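SPCC18.06c protein (Schizosaccharomyces pombe, PDB 2P51) removes poly(A) tails from mRNA as a metal-dependent 3'-exoribonuclease, the catalytic deadenylase subunit of the CCR4-NOT complex. Local coordinates at residues G155-E160 / C197-K202; L227-I232 / A246-E251. All blocks are in the same frame, centred on the assembly; numbering follows the deposited sequence.

Contact 1: residues G155-E160 / C197-K202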
loop_
_atom_site.group_PDB
_atom_site.type_symbol
_atom_site.label_atom_id
_atom_site.label_comp_id
_atom_site.label_asym_id
_atom_site.label_seq_id
_atom_site.Cartn_x
_atom_site.Cartn_y
_atom_site.Cartn_z
ATOM N N GLY A 155 3.213 -15.460 5.329
ATOM C CA GLY A 155 2.377 -16.136 4.324
ATOM C C GLY A 155 1.771 -15.101 3.375
ATOM O O GLY A 155 1.149 -15.533 2.395
ATOM N N LEU A 156 1.915 -13.785 3.605
ATOM C CA LEU A 156 1.291 -12.837 2.684
ATOM C C LEU A 156 2.180 -12.621 1.458
ATOM O O LEU A 156 1.601 -12.271 0.398
ATOM C CB LEU A 156 1.047 -11.507 3.380
ATOM C CG LEU A 156 -0.267 -11.359 4.191
ATOM C CD1 LEU A 156 -0.277 -12.282 5.427
ATOM C CD2 LEU A 156 -0.492 -9.907 4.561
ATOM N N VAL A 157 3.517 -12.746 1.613
ATOM C CA VAL A 157 4.392 -12.511 0.445
ATOM C C VAL A 157 5.021 -13.820 -0.026
ATOM O O VAL A 157 4.969 -14.796 0.735
ATOM C CB VAL A 157 5.460 -11.440 0.729
ATOM C CG1 VAL A 157 4.798 -10.093 1.012
ATOM C CG2 VAL A 157 6.376 -11.861 1.881
ATOM N N LEU A 158 5.570 -13.849 -1.224
ATOM C CA LEU A 158 6.209 -15.041 -1.799
ATOM C C LEU A 158 5.204 -16.170 -2.037
ATOM O O LEU A 158 5.530 -17.349 -2.198
ATOM C CB LEU A 158 7.395 -15.527 -0.949
ATOM C CG LEU A 158 8.527 -14.505 -0.708
ATOM C CD1 LEU A 158 9.349 -14.835 0.542
ATOM C CD2 LEU A 158 9.472 -14.427 -1.911
ATOM N N GLN A 159 3.912 -15.860 -2.068
ATOM C CA GLN A 159 2.905 -16.890 -2.200
ATOM C C GLN A 159 1.900 -16.560 -3.313
ATOM O O GLN A 159 1.157 -15.586 -3.229
ATOM C CB GLN A 159 2.143 -17.063 -0.876
ATOM C CG GLN A 159 2.967 -17.547 0.292
ATOM C CD GLN A 159 3.346 -19.018 0.262
ATOM O OE1 GLN A 159 4.161 -19.437 1.100
ATOM N NE2 GLN A 159 2.762 -19.775 -0.668
ATOM N N GLU A 160 1.858 -17.447 -4.303
ATOM C CA GLU A 160 0.957 -17.267 -5.429
ATOM C C GLU A 160 -0.504 -17.343 -5.001
ATOM O O GLU A 160 -1.443 -16.901 -5.696
ATOM C CB GLU A 160 1.336 -18.327 -6.483
ATOM C CG GLU A 160 0.183 -19.242 -6.776
ATOM C CD GLU A 160 -0.338 -19.415 -8.180
ATOM O OE1 GLU A 160 -0.197 -18.533 -9.064
ATOM O OE2 GLU A 160 -0.924 -20.493 -8.395
ATOM N N CYS A 197 8.083 -8.812 -8.343
ATOM C CA CYS A 197 7.165 -9.910 -8.717
ATOM C C CYS A 197 7.519 -11.224 -8.048
ATOM O O CYS A 197 6.771 -12.193 -8.021
ATOM C CB CYS A 197 7.104 -10.029 -10.258
ATOM S SG CYS A 197 6.227 -8.570 -10.955
ATOM N N ILE A 198 8.710 -11.294 -7.407
ATOM C CA ILE A 198 8.940 -12.533 -6.602
ATOM C C ILE A 198 8.237 -12.447 -5.259
ATOM O O ILE A 198 7.640 -13.411 -4.766
ATOM C CB ILE A 198 10.453 -12.737 -6.464
ATOM C CG1 ILE A 198 11.121 -13.122 -7.799
ATOM C CG2 ILE A 198 10.802 -13.726 -5.353
ATOM C CD1 ILE A 198 12.633 -13.016 -7.731
ATOM N N TYR A 199 8.309 -11.268 -4.606
ATOM C CA TYR A 199 7.611 -11.103 -3.333
ATOM C C TYR A 199 6.099 -10.971 -3.485
ATOM O O TYR A 199 5.378 -11.423 -2.577
ATOM C CB TYR A 199 8.137 -9.840 -2.599
ATOM C CG TYR A 199 9.505 -10.076 -2.004
ATOM C CD1 TYR A 199 9.673 -10.617 -0.715
ATOM C CD2 TYR A 199 10.642 -9.744 -2.746
ATOM C CE1 TYR A 199 10.960 -10.814 -0.196
ATOM C CE2 TYR A 199 11.922 -9.945 -2.235
ATOM C CZ TYR A 199 12.067 -10.495 -0.955
ATOM O OH TYR A 199 13.350 -10.677 -0.456
ATOM N N PHE A 200 5.630 -10.361 -4.578
ATOM C CA PHE A 200 4.209 -10.147 -4.829
ATOM C C PHE A 200 3.859 -10.789 -6.179
ATOM O O PHE A 200 3.635 -10.081 -7.167
ATOM C CB PHE A 200 3.881 -8.646 -4.883
ATOM C CG PHE A 200 4.361 -7.938 -3.600
ATOM C CD1 PHE A 200 3.576 -7.938 -2.464
ATOM C CD2 PHE A 200 5.580 -7.265 -3.563
ATOM C CE1 PHE A 200 3.967 -7.279 -1.305
ATOM C CE2 PHE A 200 5.995 -6.613 -2.398
ATOM C CZ PHE A 200 5.177 -6.610 -1.253
ATOM N N PRO A 201 3.863 -12.114 -6.271
ATOM C CA PRO A 201 3.737 -12.759 -7.561
ATOM C C PRO A 201 2.387 -12.576 -8.235
ATOM O O PRO A 201 2.310 -12.798 -9.453
ATOM C CB PRO A 201 3.970 -14.241 -7.238
ATOM C CG PRO A 201 3.623 -14.365 -5.767
ATOM C CD PRO A 201 4.114 -13.074 -5.152
ATOM N N LYS A 202 1.348 -12.209 -7.505
ATOM C CA LYS A 202 0.027 -11.968 -8.096
ATOM C C LYS A 202 -0.501 -10.645 -7.577
ATOM O O LYS A 202 -0.908 -10.569 -6.406
ATOM C CB LYS A 202 -0.904 -13.115 -7.718
ATOM C CG LYS A 202 -2.349 -12.934 -8.175
ATOM C CD LYS A 202 -3.164 -14.225 -8.060
ATOM C CE LYS A 202 -4.486 -14.032 -8.761
ATOM N NZ LYS A 202 -5.692 -13.958 -7.920
#

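Contact 2: residues L227-I232 / A246-E251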
loop_
_atom_site.group_PDB
_atom_site.type_symbol
_atom_site.label_atom_id
_atom_site.label_comp_id
_atom_site.label_asym_id
_atom_site.label_seq_id
_atom_site.Cartn_x
_atom_site.Cartn_y
_atom_site.Cartn_z
ATOM N N LEU A 227 -18.944 5.150 -7.814
ATOM C CA LEU A 227 -19.567 3.856 -7.631
ATOM C C LEU A 227 -20.400 3.769 -6.363
ATOM O O LEU A 227 -20.848 2.657 -6.039
ATOM C CB LEU A 227 -18.469 2.770 -7.635
ATOM C CG LEU A 227 -17.638 2.688 -8.921
ATOM C CD1 LEU A 227 -16.481 1.694 -8.715
ATOM C CD2 LEU A 227 -18.491 2.301 -10.119
ATOM N N GLN A 228 -20.612 4.875 -5.672
ATOM C CA GLN A 228 -21.363 4.855 -4.415
ATOM C C GLN A 228 -20.800 3.849 -3.421
ATOM O O GLN A 228 -21.563 3.167 -2.731
ATOM C CB GLN A 228 -22.838 4.500 -4.632
ATOM C CG GLN A 228 -23.402 5.127 -5.900
ATOM C CD GLN A 228 -24.914 4.992 -5.871
ATOM O OE1 GLN A 228 -25.459 3.887 -5.906
ATOM N NE2 GLN A 228 -25.568 6.144 -5.786
ATOM N N ILE A 229 -19.484 3.762 -3.332
ATOM C CA ILE A 229 -18.866 2.957 -2.280
ATOM C C ILE A 229 -18.474 3.831 -1.098
ATOM O O ILE A 229 -17.786 4.836 -1.227
ATOM C CB ILE A 229 -17.639 2.229 -2.833
ATOM C CG1 ILE A 229 -18.032 1.198 -3.915
ATOM C CG2 ILE A 229 -16.811 1.650 -1.693
ATOM C CD1 ILE A 229 -16.871 0.819 -4.812
ATOM N N HIS A 230 -18.924 3.477 0.095
ATOM C CA HIS A 230 -18.641 4.391 1.218
ATOM C C HIS A 230 -17.303 4.068 1.851
ATOM O O HIS A 230 -16.921 2.918 2.027
ATOM C CB HIS A 230 -19.780 4.301 2.228
ATOM C CG HIS A 230 -19.552 4.757 3.623
ATOM N ND1 HIS A 230 -19.680 6.081 4.014
ATOM C CD2 HIS A 230 -19.222 4.097 4.769
ATOM C CE1 HIS A 230 -19.428 6.208 5.313
ATOM N NE2 HIS A 230 -19.143 5.008 5.801
ATOM N N ARG A 231 -16.614 5.144 2.215
ATOM C CA ARG A 231 -15.402 5.065 2.970
ATOM C C ARG A 231 -15.682 4.899 4.462
ATOM O O ARG A 231 -16.477 5.602 5.080
ATOM C CB ARG A 231 -14.571 6.350 2.769
ATOM C CG ARG A 231 -13.259 6.285 3.576
ATOM C CD ARG A 231 -12.505 7.578 3.430
ATOM N NE ARG A 231 -11.768 7.758 2.170
ATOM C CZ ARG A 231 -10.589 7.245 1.878
ATOM N NH1 ARG A 231 -9.918 6.451 2.726
ATOM N NH2 ARG A 231 -10.076 7.534 0.688
ATOM N N ILE A 232 -14.996 3.940 5.063
ATOM C CA ILE A 232 -14.982 3.789 6.497
ATOM C C ILE A 232 -13.659 4.375 6.964
ATOM O O ILE A 232 -12.620 3.964 6.434
ATOM C CB ILE A 232 -15.101 2.298 6.896
ATOM C CG1 ILE A 232 -16.449 1.661 6.551
ATOM C CG2 ILE A 232 -14.772 2.105 8.380
ATOM C CD1 ILE A 232 -16.779 0.324 7.159
ATOM N N ALA A 246 -9.737 -2.079 -1.522
ATOM C CA ALA A 246 -10.348 -3.432 -1.636
ATOM C C ALA A 246 -11.764 -3.345 -2.177
ATOM O O ALA A 246 -12.198 -4.086 -3.087
ATOM C CB ALA A 246 -10.375 -4.099 -0.274
ATOM N N ARG A 247 -12.549 -2.430 -1.589
ATOM C CA ARG A 247 -13.959 -2.381 -1.996
ATOM C C ARG A 247 -14.092 -1.949 -3.449
ATOM O O ARG A 247 -14.943 -2.514 -4.176
ATOM C CB ARG A 247 -14.756 -1.440 -1.061
ATOM C CG ARG A 247 -14.653 -1.955 0.366
ATOM C CD ARG A 247 -15.411 -1.096 1.335
ATOM N NE ARG A 247 -15.746 -1.997 2.458
ATOM C CZ ARG A 247 -16.445 -1.539 3.496
ATOM N NH1 ARG A 247 -16.806 -0.254 3.462
ATOM N NH2 ARG A 247 -16.697 -2.421 4.451
ATOM N N ILE A 248 -13.311 -0.990 -3.921
ATOM C CA ILE A 248 -13.364 -0.617 -5.345
ATOM C C ILE A 248 -12.957 -1.796 -6.244
ATOM O O ILE A 248 -13.558 -2.018 -7.319
ATOM C CB ILE A 248 -12.516 0.637 -5.587
ATOM C CG1 ILE A 248 -13.128 1.922 -4.986
ATOM C CG2 ILE A 248 -12.258 0.839 -7.078
ATOM C CD1 ILE A 248 -11.995 2.954 -4.860
ATOM N N PHE A 249 -11.934 -2.538 -5.799
ATOM C CA PHE A 249 -11.491 -3.659 -6.641
ATOM C C PHE A 249 -12.638 -4.627 -6.897
ATOM O O PHE A 249 -12.886 -5.011 -8.041
ATOM C CB PHE A 249 -10.301 -4.418 -6.004
ATOM C CG PHE A 249 -9.949 -5.688 -6.789
ATOM C CD1 PHE A 249 -9.270 -5.596 -7.993
ATOM C CD2 PHE A 249 -10.322 -6.939 -6.294
ATOM C CE1 PHE A 249 -8.948 -6.751 -8.701
ATOM C CE2 PHE A 249 -9.998 -8.089 -7.009
ATOM C CZ PHE A 249 -9.329 -8.001 -8.208
ATOM N N PHE A 250 -13.363 -5.030 -5.839
ATOM C CA PHE A 250 -14.395 -6.066 -6.058
ATOM C C PHE A 250 -15.532 -5.483 -6.903
ATOM O O PHE A 250 -16.141 -6.195 -7.726
ATOM C CB PHE A 250 -14.875 -6.648 -4.738
ATOM C CG PHE A 250 -13.766 -7.564 -4.178
ATOM C CD1 PHE A 250 -13.613 -8.831 -4.700
ATOM C CD2 PHE A 250 -12.909 -7.116 -3.169
ATOM C CE1 PHE A 250 -12.613 -9.678 -4.225
ATOM C CE2 PHE A 250 -11.933 -7.961 -2.668
ATOM C CZ PHE A 250 -11.802 -9.228 -3.190
ATOM N N GLU A 251 -15.797 -4.178 -6.712
ATOM C CA GLU A 251 -16.910 -3.607 -7.504
ATOM C C GLU A 251 -16.512 -3.510 -8.968
ATOM O O GLU A 251 -17.359 -3.791 -9.840
ATOM C CB GLU A 251 -17.303 -2.227 -6.946
ATOM C CG GLU A 251 -18.535 -1.638 -7.608
ATOM C CD GLU A 251 -19.811 -2.441 -7.474
ATOM O OE1 GLU A 251 -19.842 -3.299 -6.558
ATOM O OE2 GLU A 251 -20.763 -2.217 -8.267
HETATM O O HOH W 1 -14.737 1.483 2.889
#

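Contact 1: residues G155-E160 / C197-K202
L158 reaches over the last turn of helix 189-199 and is held there by its backbone: L158 N donates to Y199 O at 2.8 Å in a nearly straight bond (172°), the donor tilted 33° from the carbonyl plane. CB starts out pointing away from residues 197-202; chi1 of -58° sets CG anti to the carbonyl carbon, and the branch turns back. CG lies 4.1 Å from Y199 CD1, and CD2 comes over one face of the tyrosine ring. The same methyl packs on I198, 3.5 Å from I198 O and 3.8 Å from I198 CG2. V157 takes the inner side. Its CB closes to 3.3 Å of Y199 O, CG2 sits at the edge of the Y199 ring, and CG1 meets F200 CE1 obliquely at 3.7 Å. In this DEDD-type nuclease the contact joins the loop between helix 144-152 and strand 163-166 to the end of helix 189-199, where the chain departs from the helix at F200. F200 turns inward from there, against L176 and M180 of helix 170-181, the helix that carries the metal ligand D172, and edge-to-face with W164. Further along, P201 lays CG against the peptide of Q159, 3.7 Å from Q159 C. In one of two modelled conformers, K202 CD lies 4.0 Å from E160 O and NZ hydrogen-bonds T163 OG1.

Contact 2: residues L227-I232 / A246-E251
A Schellman motif ends helix 220-226, with Q228 at positive phi as its C-prime residue, and the chain leaving it lies along helix 238-257. I229 makes the most contacts with the helix. Its CG1 is anti to the carbonyl carbon (chi1 -65°), and CD1 at the end of that branch reaches the helix 3.7 Å from E251 CB and 3.8 Å from I248 CA, while CG2 covers R247 CB. L227 CD1 slides past E251 CG in the opposite sense at 4.1 Å; the carboxylate of E251 is engaged by R255. R247 extends from CG to NE, carrying its guanidinium to the loop. There I232 crosses it at about a right angle, CG1 3.7 Å from R247 NH1. H230 O lies at the guanidinium edge, in plane, and a water bridges the polar atoms: it donates to H230 O (2.8 Å), accepts from I232 N (3.3 Å) and accepts weakly from R247 NH1. The CB of R231 points away from residues 246-251, and its NH1 forms a salt bridge with OD1 of the metal ligand D241. Helix 238-257 carries D241 near its start, the last acidic ligand of the DEDD nuclease fold.

Contacts 1 and 2 share no helix or strand; their centres are 24 Å apart, their nearest atoms about 7 Å. Both are partly buried: contact 1 sets a loop against a helix end and the chain after it, contact 2 a loop against a helix. In contact 1 the carbonyl of Y199, in the last turn, accepts a direct backbone bond, and two aromatic rings share the surface with aliphatic side chains and a proline. Contact 2 runs beside the middle of a helix, where aliphatic branches and an arginine do the work and water mediates the polar link. Contact 1 leans on the helix of D172; contact 2 is made by the helix of D241 itself.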